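Side-chain contacts in putative N-acetylmuramoyl-L-alanine amidase (Neisseria meningitidis MC58, PDB 3CZX), which probably hydrolyses the link between N-acetylmuramoyl residues and L-amino acid residues in cell-wall glycopeptides, and binds a zinc ion: residues L29-D32 with M33-V37; P96-K99 with R100-Q103; K159-K162 with W163-R167. One frame throughout, in Å; residues are numbered along the deposited sequence.

Contact 1: L29-D32 with M33-V37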
ATOM      1  N   LEU A  29       0.530   3.712  -8.232  1.00 10.38           N
ATOM      2  CA  LEU A  29      -0.838   3.843  -7.689  1.00  9.76           C
ATOM      3  C   LEU A  29      -1.699   2.639  -8.111  1.00  9.49           C
ATOM      4  O   LEU A  29      -2.529   2.121  -7.308  1.00  9.41           O
ATOM      5  CB  LEU A  29      -1.484   5.171  -8.124  1.00 10.45           C
ATOM      6  CG  LEU A  29      -0.761   6.453  -7.684  1.00 12.99           C
ATOM      7  CD1 LEU A  29      -1.274   7.739  -8.418  1.00 15.81           C
ATOM      8  CD2 LEU A  29      -0.864   6.598  -6.184  1.00 19.45           C
ATOM      9  N   ALA A  30      -1.515   2.175  -9.347  1.00  8.57           N
ATOM     10  CA  ALA A  30      -2.271   1.040  -9.864  1.00  9.01           C
ATOM     11  C   ALA A  30      -1.875  -0.267  -9.143  1.00  9.96           C
ATOM     12  O   ALA A  30      -2.747  -1.087  -8.799  1.00 10.28           O
ATOM     13  CB  ALA A  30      -2.090   0.936 -11.390  1.00  9.96           C
ATOM     14  N   GLN A  31      -0.578  -0.478  -8.917  1.00  9.30           N
ATOM     15  CA  GLN A  31      -0.070  -1.575  -8.112  1.00 10.04           C
ATOM     16  C   GLN A  31      -0.734  -1.555  -6.723  1.00 10.05           C
ATOM     17  O   GLN A  31      -1.198  -2.590  -6.261  1.00 10.36           O
ATOM     18  CB  GLN A  31       1.463  -1.479  -8.000  1.00 11.31           C
ATOM     19  CG  GLN A  31       2.093  -2.374  -6.986  1.00 10.11           C
ATOM     20  CD  GLN A  31       3.588  -2.208  -6.913  1.00 12.69           C
ATOM     21  OE1 GLN A  31       4.090  -1.102  -7.121  1.00 13.24           O
ATOM     22  NE2 GLN A  31       4.310  -3.304  -6.644  1.00 14.06           N
ATOM     23  N   ASP A  32      -0.788  -0.398  -6.077  1.00  9.89           N
ATOM     24  CA  ASP A  32      -1.382  -0.318  -4.742  1.00 10.56           C
ATOM     25  C   ASP A  32      -2.853  -0.711  -4.828  1.00 10.68           C
ATOM     26  O   ASP A  32      -3.353  -1.480  -3.992  1.00 10.44           O
ATOM     27  CB  ASP A  32      -1.324   1.083  -4.150  1.00 11.53           C
ATOM     28  CG  ASP A  32       0.034   1.419  -3.536  1.00 14.92           C
ATOM     29  OD1 ASP A  32       0.869   0.490  -3.416  1.00 16.30           O
ATOM     30  OD2 ASP A  32       0.224   2.620  -3.216  1.00 17.43           O
HETATM   31  N   MSE A  33      -3.589  -0.140  -5.800  1.00 10.14           N
HETATM   32  CA  MSE A  33      -5.012  -0.467  -5.893  1.00 10.43           C
HETATM   33  C   MSE A  33      -5.243  -1.951  -6.081  1.00 10.00           C
HETATM   34  O   MSE A  33      -6.095  -2.532  -5.377  1.00 10.09           O
HETATM   35  CB  MSE A  33      -5.695   0.327  -7.006  1.00  9.19           C
HETATM   36  CG  MSE A  33      -5.784   1.773  -6.699  1.00  9.01           C
HETATM   37 SE   MSE A  33      -6.794   2.856  -7.998  1.00 19.23          SE
HETATM   38  CE  MSE A  33      -5.271   3.572  -8.998  1.00 14.94           C
ATOM     39  N   ARG A  34      -4.535  -2.561  -7.020  1.00  9.94           N
ATOM     40  CA  ARG A  34      -4.701  -4.001  -7.293  1.00 10.38           C
ATOM     41  C   ARG A  34      -4.349  -4.817  -6.027  1.00  9.82           C
ATOM     42  O   ARG A  34      -5.120  -5.687  -5.584  1.00  9.83           O
ATOM     43  CB  ARG A  34      -3.890  -4.442  -8.516  1.00  9.45           C
ATOM     44  CG  ARG A  34      -3.866  -5.954  -8.726  1.00  9.78           C
ATOM     45  CD  ARG A  34      -2.493  -6.554  -8.451  1.00 13.14           C
ATOM     46  NE  ARG A  34      -1.610  -6.362  -9.586  1.00 12.54           N
ATOM     47  CZ  ARG A  34      -0.361  -5.900  -9.534  1.00 14.81           C
ATOM     48  NH1 ARG A  34       0.323  -5.792 -10.653  1.00 14.41           N
ATOM     49  NH2 ARG A  34       0.173  -5.491  -8.401  1.00 15.96           N
ATOM     50  N   ASN A  35      -3.195  -4.522  -5.417  1.00 10.79           N
ATOM     51  CA  ASN A  35      -2.742  -5.310  -4.264  1.00 11.50           C
ATOM     52  C   ASN A  35      -3.692  -5.224  -3.088  1.00 12.72           C
ATOM     53  O   ASN A  35      -3.961  -6.236  -2.407  1.00 13.06           O
ATOM     54  CB  ASN A  35      -1.316  -4.887  -3.848  1.00 11.26           C
ATOM     55  CG  ASN A  35      -0.254  -5.420  -4.775  1.00 12.52           C
ATOM     56  OD1 ASN A  35      -0.525  -6.207  -5.656  1.00 13.84           O
ATOM     57  ND2 ASN A  35       1.003  -4.967  -4.596  1.00 14.42           N
ATOM     58  N   ILE A  36      -4.148  -4.011  -2.798  1.00 12.28           N
ATOM     59  CA  ILE A  36      -4.979  -3.777  -1.603  1.00 13.00           C
ATOM     60  C   ILE A  36      -6.343  -4.396  -1.829  1.00 12.52           C
ATOM     61  O   ILE A  36      -6.899  -5.094  -0.966  1.00 13.65           O
ATOM     62  CB  ILE A  36      -5.080  -2.316  -1.236  1.00 14.17           C
ATOM     63  CG1 ILE A  36      -3.676  -1.780  -0.889  1.00 12.74           C
ATOM     64  CG2 ILE A  36      -6.020  -2.111  -0.086  1.00 13.69           C
ATOM     65  CD1 ILE A  36      -3.664  -0.278  -0.754  1.00 14.97           C
ATOM     66  N   VAL A  37      -6.952  -4.137  -2.985  1.00 10.02           N
ATOM     67  CA  VAL A  37      -8.253  -4.723  -3.225  1.00 10.14           C
ATOM     68  C   VAL A  37      -8.171  -6.237  -3.222  1.00 10.72           C
ATOM     69  O   VAL A  37      -9.059  -6.883  -2.682  1.00 11.57           O
ATOM     70  CB  VAL A  37      -8.872  -4.179  -4.538  1.00  9.33           C
ATOM     71  CG1 VAL A  37     -10.205  -4.900  -4.876  1.00  9.47           C
ATOM     72  CG2 VAL A  37      -9.127  -2.706  -4.453  1.00  8.29           C
TER

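Contact 2: P96-K99 with R100-Q103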
ATOM      1  N   PRO A  96     -20.873  -2.863 -22.808  1.00 13.65           N
ATOM      2  CA  PRO A  96     -22.145  -2.745 -22.134  1.00 14.02           C
ATOM      3  C   PRO A  96     -22.531  -3.879 -21.200  1.00 12.53           C
ATOM      4  O   PRO A  96     -23.205  -3.658 -20.185  1.00 13.27           O
ATOM      5  CB  PRO A  96     -23.132  -2.628 -23.303  1.00 14.04           C
ATOM      6  CG  PRO A  96     -22.344  -1.962 -24.339  1.00 14.14           C
ATOM      7  CD  PRO A  96     -20.988  -2.584 -24.250  1.00 14.36           C
ATOM      8  N   LYS A  97     -22.100  -5.090 -21.508  1.00 13.72           N
ATOM      9  CA  LYS A  97     -22.288  -6.214 -20.595  1.00 13.47           C
ATOM     10  C   LYS A  97     -21.892  -5.863 -19.144  1.00 12.50           C
ATOM     11  O   LYS A  97     -22.527  -6.288 -18.179  1.00 11.32           O
ATOM     12  CB  LYS A  97     -21.441  -7.427 -21.065  1.00 12.75           C
ATOM     13  CG  LYS A  97     -21.495  -8.620 -20.124  1.00 16.30           C
ATOM     14  CD  LYS A  97     -20.748  -9.844 -20.615  1.00 17.97           C
ATOM     15  CE  LYS A  97     -20.594 -10.852 -19.467  1.00 21.40           C
ATOM     16  NZ  LYS A  97     -19.933 -12.127 -19.803  1.00 25.06           N
ATOM     17  N   ASN A  98     -20.799  -5.121 -19.030  1.00 12.01           N
ATOM     18  CA  ASN A  98     -20.212  -4.763 -17.745  1.00 12.17           C
ATOM     19  C   ASN A  98     -20.695  -3.407 -17.172  1.00 12.27           C
ATOM     20  O   ASN A  98     -20.123  -2.913 -16.209  1.00 10.54           O
ATOM     21  CB  ASN A  98     -18.690  -4.718 -17.947  1.00 12.11           C
ATOM     22  CG  ASN A  98     -18.091  -6.104 -18.112  1.00 15.07           C
ATOM     23  OD1 ASN A  98     -17.349  -6.380 -19.057  1.00 21.97           O
ATOM     24  ND2 ASN A  98     -18.350  -6.948 -17.169  1.00 16.86           N
ATOM     25  N   LYS A  99     -21.741  -2.804 -17.736  1.00 12.10           N
ATOM     26  CA  LYS A  99     -22.201  -1.496 -17.238  1.00 12.23           C
ATOM     27  C   LYS A  99     -22.542  -1.522 -15.740  1.00 12.22           C
ATOM     28  O   LYS A  99     -22.095  -0.662 -14.985  1.00 11.65           O
ATOM     29  CB  LYS A  99     -23.392  -1.001 -18.062  1.00 12.92           C
ATOM     30  CG  LYS A  99     -24.043   0.261 -17.532  1.00 13.96           C
ATOM     31  CD  LYS A  99     -25.387   0.492 -18.240  1.00 17.06           C
ATOM     32  CE  LYS A  99     -25.217   1.016 -19.575  1.00 22.64           C
ATOM     33  NZ  LYS A  99     -26.581   1.516 -19.977  1.00 20.35           N
ATOM     34  N   ARG A 100     -23.299  -2.507 -15.311  1.00 11.77           N
ATOM     35  CA  ARG A 100     -23.649  -2.616 -13.915  1.00 12.07           C
ATOM     36  C   ARG A 100     -22.401  -2.733 -13.067  1.00 11.35           C
ATOM     37  O   ARG A 100     -22.287  -2.025 -12.085  1.00 11.10           O
ATOM     38  CB  ARG A 100     -24.584  -3.803 -13.705  1.00 13.09           C
ATOM     39  CG  ARG A 100     -24.794  -4.228 -12.292  1.00 16.31           C
ATOM     40  CD  ARG A 100     -25.334  -3.202 -11.403  1.00 21.09           C
ATOM     41  NE  ARG A 100     -25.584  -3.808 -10.093  1.00 23.61           N
ATOM     42  CZ  ARG A 100     -26.059  -3.146  -9.043  1.00 26.74           C
ATOM     43  NH1 ARG A 100     -26.320  -1.840  -9.132  1.00 30.25           N
ATOM     44  NH2 ARG A 100     -26.249  -3.777  -7.889  1.00 25.52           N
ATOM     45  N   TRP A 101     -21.443  -3.574 -13.450  1.00 12.14           N
ATOM     46  CA  TRP A 101     -20.221  -3.682 -12.658  1.00 11.87           C
ATOM     47  C   TRP A 101     -19.478  -2.357 -12.580  1.00 11.50           C
ATOM     48  O   TRP A 101     -19.009  -1.978 -11.511  1.00 10.33           O
ATOM     49  CB  TRP A 101     -19.279  -4.730 -13.221  1.00 12.98           C
ATOM     50  CG  TRP A 101     -19.478  -6.056 -12.699  1.00 13.96           C
ATOM     51  CD1 TRP A 101     -19.876  -7.144 -13.398  1.00 15.73           C
ATOM     52  CD2 TRP A 101     -19.246  -6.498 -11.352  1.00 13.06           C
ATOM     53  NE1 TRP A 101     -19.907  -8.248 -12.578  1.00 17.23           N
ATOM     54  CE2 TRP A 101     -19.520  -7.873 -11.314  1.00 14.23           C
ATOM     55  CE3 TRP A 101     -18.798  -5.866 -10.186  1.00 14.96           C
ATOM     56  CZ2 TRP A 101     -19.408  -8.625 -10.133  1.00 16.73           C
ATOM     57  CZ3 TRP A 101     -18.683  -6.627  -9.000  1.00 15.72           C
ATOM     58  CH2 TRP A 101     -18.977  -7.985  -9.004  1.00 14.54           C
ATOM     59  N   CYS A 102     -19.385  -1.654 -13.709  1.00  9.83           N
ATOM     60  CA  CYS A 102     -18.734  -0.310 -13.744  1.00 10.02           C
ATOM     61  C   CYS A 102     -19.405   0.644 -12.770  1.00  9.88           C
ATOM     62  O   CYS A 102     -18.717   1.454 -12.113  1.00 11.02           O
ATOM     63  CB  CYS A 102     -18.775   0.263 -15.168  1.00  9.62           C
ATOM     64  SG  CYS A 102     -17.684  -0.617 -16.304  1.00 11.35           S
ATOM     65  N   GLN A 103     -20.725   0.554 -12.694  1.00 10.27           N
ATOM     66  CA  GLN A 103     -21.524   1.449 -11.852  1.00 10.90           C
ATOM     67  C   GLN A 103     -21.360   1.077 -10.363  1.00 10.48           C
ATOM     68  O   GLN A 103     -21.246   1.962  -9.503  1.00  9.96           O
ATOM     69  CB  GLN A 103     -22.988   1.447 -12.290  1.00 10.56           C
ATOM     70  CG  GLN A 103     -23.160   2.148 -13.626  1.00 11.18           C
ATOM     71  CD  GLN A 103     -24.525   2.041 -14.241  1.00 13.02           C
ATOM     72  OE1 GLN A 103     -25.308   1.103 -13.943  1.00 15.34           O
ATOM     73  NE2 GLN A 103     -24.817   2.980 -15.136  1.00 13.22           N
TER
HETATM   74  O   HOH W   1     -22.289  -5.641 -15.378  1.00 14.64           O
HETATM   75  O   HOH W   2     -25.106  -4.252 -17.078  1.00 17.75           O

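Contact 3: K159-K162 with W163-R167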
ATOM      1  N   LYS A 159      -4.258   9.669  -1.770  1.00 10.38           N
ATOM      2  CA  LYS A 159      -3.081   9.261  -1.002  1.00 11.37           C
ATOM      3  C   LYS A 159      -3.357   9.137   0.490  1.00 10.97           C
ATOM      4  O   LYS A 159      -2.774   8.267   1.140  1.00 13.84           O
ATOM      5  CB  LYS A 159      -1.907  10.231  -1.273  1.00 11.18           C
ATOM      6  CG  LYS A 159      -1.347  10.154  -2.663  1.00 12.13           C
ATOM      7  CD  LYS A 159      -0.430  11.315  -3.063  1.00 14.64           C
ATOM      8  CE  LYS A 159       0.863  11.309  -2.392  1.00 19.00           C
ATOM      9  NZ  LYS A 159       1.754  12.415  -2.930  1.00 15.13           N
ATOM     10  N   THR A 160      -4.189  10.004   1.051  1.00 10.84           N
ATOM     11  CA  THR A 160      -4.544   9.989   2.493  1.00 10.73           C
ATOM     12  C   THR A 160      -5.623   8.993   2.871  1.00 10.33           C
ATOM     13  O   THR A 160      -5.767   8.724   4.046  1.00  9.78           O
ATOM     14  CB  THR A 160      -4.987  11.372   2.983  1.00 11.71           C
ATOM     15  OG1 THR A 160      -6.221  11.731   2.334  1.00 13.97           O
ATOM     16  CG2 THR A 160      -3.881  12.403   2.721  1.00 11.09           C
ATOM     17  N   THR A 161      -6.360   8.452   1.886  1.00 10.99           N
ATOM     18  CA  THR A 161      -7.502   7.545   2.145  1.00 11.25           C
ATOM     19  C   THR A 161      -7.452   6.287   1.262  1.00 12.02           C
ATOM     20  O   THR A 161      -8.434   5.610   1.107  1.00 12.05           O
ATOM     21  CB  THR A 161      -8.839   8.270   1.956  1.00 13.42           C
ATOM     22  OG1 THR A 161      -8.724   9.574   2.541  1.00 17.50           O
ATOM     23  CG2 THR A 161      -9.990   7.532   2.650  1.00 14.63           C
ATOM     24  N   LYS A 162      -6.274   5.966   0.778  1.00 12.76           N
ATOM     25  CA  LYS A 162      -6.035   4.847  -0.139  1.00 13.44           C
ATOM     26  C   LYS A 162      -6.615   3.530   0.378  1.00 12.27           C
ATOM     27  O   LYS A 162      -7.352   2.835  -0.340  1.00 11.29           O
ATOM     28  CB  LYS A 162      -4.505   4.715  -0.280  1.00 14.03           C
ATOM     29  CG  LYS A 162      -4.040   3.636  -1.159  1.00 15.23           C
ATOM     30  CD  LYS A 162      -2.607   3.867  -1.504  1.00 15.58           C
ATOM     31  CE  LYS A 162      -1.706   3.505  -0.350  1.00 14.37           C
ATOM     32  NZ  LYS A 162      -0.342   3.889  -0.692  1.00 16.84           N
ATOM     33  N   TRP A 163      -6.326   3.200   1.622  1.00 11.61           N
ATOM     34  CA  TRP A 163      -6.741   1.891   2.131  1.00 11.17           C
ATOM     35  C   TRP A 163      -8.236   1.841   2.298  1.00 11.12           C
ATOM     36  O   TRP A 163      -8.869   0.807   2.055  1.00 11.03           O
ATOM     37  CB  TRP A 163      -5.977   1.528   3.439  1.00 11.38           C
ATOM     38  CG  TRP A 163      -4.545   1.306   3.201  1.00 10.36           C
ATOM     39  CD1 TRP A 163      -3.575   2.254   3.079  1.00 13.84           C
ATOM     40  CD2 TRP A 163      -3.892   0.048   3.012  1.00 11.58           C
ATOM     41  NE1 TRP A 163      -2.366   1.672   2.805  1.00 13.49           N
ATOM     42  CE2 TRP A 163      -2.530   0.318   2.757  1.00 12.58           C
ATOM     43  CE3 TRP A 163      -4.328  -1.285   3.018  1.00 11.66           C
ATOM     44  CZ2 TRP A 163      -1.604  -0.688   2.525  1.00 13.19           C
ATOM     45  CZ3 TRP A 163      -3.397  -2.276   2.774  1.00 13.93           C
ATOM     46  CH2 TRP A 163      -2.058  -1.974   2.532  1.00 13.38           C
ATOM     47  N   GLY A 164      -8.830   2.964   2.695  1.00 10.01           N
ATOM     48  CA  GLY A 164     -10.271   3.060   2.841  1.00 10.68           C
ATOM     49  C   GLY A 164     -11.016   3.009   1.514  1.00 10.55           C
ATOM     50  O   GLY A 164     -12.103   2.400   1.411  1.00 10.58           O
ATOM     51  N   ILE A 165     -10.453   3.692   0.502  1.00  9.92           N
ATOM     52  CA  ILE A 165     -11.032   3.675  -0.842  1.00 10.03           C
ATOM     53  C   ILE A 165     -10.987   2.239  -1.405  1.00 10.08           C
ATOM     54  O   ILE A 165     -11.988   1.742  -1.939  1.00 11.10           O
ATOM     55  CB  ILE A 165     -10.340   4.725  -1.794  1.00  9.58           C
ATOM     56  CG1 ILE A 165     -10.639   6.157  -1.330  1.00  9.34           C
ATOM     57  CG2 ILE A 165     -10.708   4.476  -3.275  1.00 10.81           C
ATOM     58  CD1 ILE A 165      -9.778   7.194  -2.001  1.00 10.81           C
ATOM     59  N   CYS A 166      -9.836   1.588  -1.302  1.00  9.04           N
ATOM     60  CA  CYS A 166      -9.658   0.214  -1.817  1.00 10.34           C
ATOM     61  C   CYS A 166     -10.506  -0.773  -1.033  1.00 10.63           C
ATOM     62  O   CYS A 166     -11.073  -1.678  -1.633  1.00 11.03           O
ATOM     63  CB  CYS A 166      -8.243  -0.212  -1.877  1.00 10.63           C
ATOM     64  SG  CYS A 166      -7.217   0.789  -2.989  1.00 15.09           S
ATOM     65  N   ARG A 167     -10.688  -0.550   0.273  1.00 11.01           N
ATOM     66  CA  ARG A 167     -11.641  -1.371   1.055  1.00 11.25           C
ATOM     67  C   ARG A 167     -13.071  -1.195   0.572  1.00 12.11           C
ATOM     68  O   ARG A 167     -13.806  -2.178   0.435  1.00 11.58           O
ATOM     69  CB  ARG A 167     -11.556  -1.063   2.554  1.00 12.52           C
ATOM     70  CG  ARG A 167     -12.455  -1.999   3.383  1.00 12.44           C
ATOM     71  CD  ARG A 167     -12.228  -1.844   4.849  1.00 16.26           C
ATOM     72  NE  ARG A 167     -10.865  -2.174   5.214  1.00 18.64           N
ATOM     73  CZ  ARG A 167     -10.383  -3.390   5.454  1.00 22.11           C
ATOM     74  NH1 ARG A 167     -11.148  -4.457   5.366  1.00 22.62           N
ATOM     75  NH2 ARG A 167      -9.106  -3.534   5.775  1.00 25.06           N
TER

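Contact 1: L29-D32 with M33-V37
Met-33, Arg-34, Asn-35 and Ile-36 each give their backbone N-H to the carbonyl four residues back, on Leu-29, Ala-30, Gln-31 and Asp-32 in turn, every N to O distance being 2.9 Å. The two segments are thus successive turns of the single alpha helix 26-45, which begins at the zinc ligand Glu-26; Ala-30 stands close to Glu-26 and to His-12, another zinc ligand. Met-33, a selenomethionine, folds back along the preceding turn: its CG rests 3.3 Å from Leu-29 O, and the bend at chi3 (-99°) brings CE to 4.2 Å from Leu-29 CB. Ile-36 hugs the helix in a similar way, its CG1 swung beside the backbone N (chi1 -62°) and 3.1 Å from Asp-32 O. A polar flank joins Gln-31, Arg-34 and Asn-35. Arg-34 NH2 donates to Asn-35 OD1 over 2.9 Å, approaching from above the amide, 47° out of its carbonyl plane, with Asn-35 CG at the guanidinium edge. The extended Gln-31 passes its CG 3.7 Å from Asn-35 ND2. Outside bonds fix this flank: Arg-34 NE pairs with Asp-52, Lys-56 NZ is hydrogen-bonded to Gln-31 OE1, and Thr-54 O accepts from both Gln-31 NE2 and Asn-35 ND2. Buried Asp-32 is gripped by Lys-162 of its own chain and by Lys-162 and Trp-163 of the second subunit, which probably favours its charged form. The helix is sandwiched between the central sheet, where Ala-30, Arg-34 and Val-37 touch strand 6-10 and Met-33 touches Phe-77, and helix 152-177, met by Leu-29 and Ile-36.

Contact 2: P96-K99 with R100-Q103
Lys-99 and Gln-103 run side by side and point the same way, Lys-99 CG lying 3.7 Å from Gln-103 NE2. Gln-103 CG, set beside its own backbone N (chi1 -71°), comes 3.3 Å from Lys-99 O. Under this pair the backbone closes the first helical turns: Gln-103 N donates to Lys-99 O at 2.9 Å through a bent bond (147° at the hydrogen), and Cys-102 N donates to Asn-98 O, also at 2.9 Å but much straighter (168°). Asn-98 stands at the N-cap position. Two waters meet N-H groups of the opening turn. Water 1 accepts from Trp-101 N at 3.0 Å and donates to Lys-97 O at 2.9 Å, bridging the short 3-10 turn to the helix; water 2 accepts from Arg-100 N at 3.1 Å and reaches the same carbonyl only weakly. One layer further out, Glu-120 positions the leading pair, its OE1 in a salt bridge with Lys-99 NZ and its backbone O taking Gln-103 NE2. Arg-100 leads off along a different direction, to a salt bridge with Glu-176. The segment is the junction between strand 91-94 and helix 99-113: Cys-102 packs inward on Ala-92 and Ser-94 of that strand and on Ile-142 of strand 142-145, while Trp-101 spans from Ile-142 to Glu-176 and Leu-177 at the end of helix 152-177.

Contact 3: K159-K162 with W163-R167
Ile-165 packs back on Thr-161, one turn earlier: CG1, beside its own backbone N (chi1 -67°), comes 3.3 Å from Thr-161 O, and CD1 lies 4.2 Å from Thr-161 CB. The same carbonyl accepts Ile-165 N at 2.8 Å. One residue on, Cys-166 N bonds to Lys-162 O at 2.9 Å, and Cys-166 SG lies 3.3 Å from the same oxygen. This is the close, inward part. Between Thr-161 and Ile-165 the helix kinks, its regular i to i+4 bonding interrupted at Trp-163 and Gly-164. The looser part is the partly exposed pair Lys-162 and Trp-163, which lie alongside each other, pointing the same way. The side chains meet where Lys-162 CE comes 3.7 Å from Trp-163 NE1, near CD1 as well, the lysine being bent at chi3 (76°). Trp-163 NE1 goes on to Asp-32 of the second subunit, and Lys-162 NZ to Asp-32 of both chains. Thr-160 O likewise accepts from Lys-56 of that subunit, so this flank helps form the dimer interface. Within its own chain helix 152-177 lies between two others: Trp-163 and Cys-166 face helix 26-45, while Thr-161 and Ile-165 meet the end of helix 99-113.

Along the chain the contacts follow in series, on helix 26-45, at the start of helix 99-113 and on helix 152-177. Contacts 1 and 3 are neighbours, their centres about 10 Å apart: Ile-36 CG2 of contact 1 reaches Cys-166 CB of contact 3 at 3.4 Å. They pair helices 26-45 and 152-177 at the subunit interface, and because the zinc ligand Glu-26 starts the first of these, metal site and interface share one helix. The Ala-30 side chain is about 7 Å from the zinc ion. Contact 2 lies away from both, its centre about 21 Å from that of contact 1 and about 23 Å from that of contact 3, though the far end of helix 152-177 meets it.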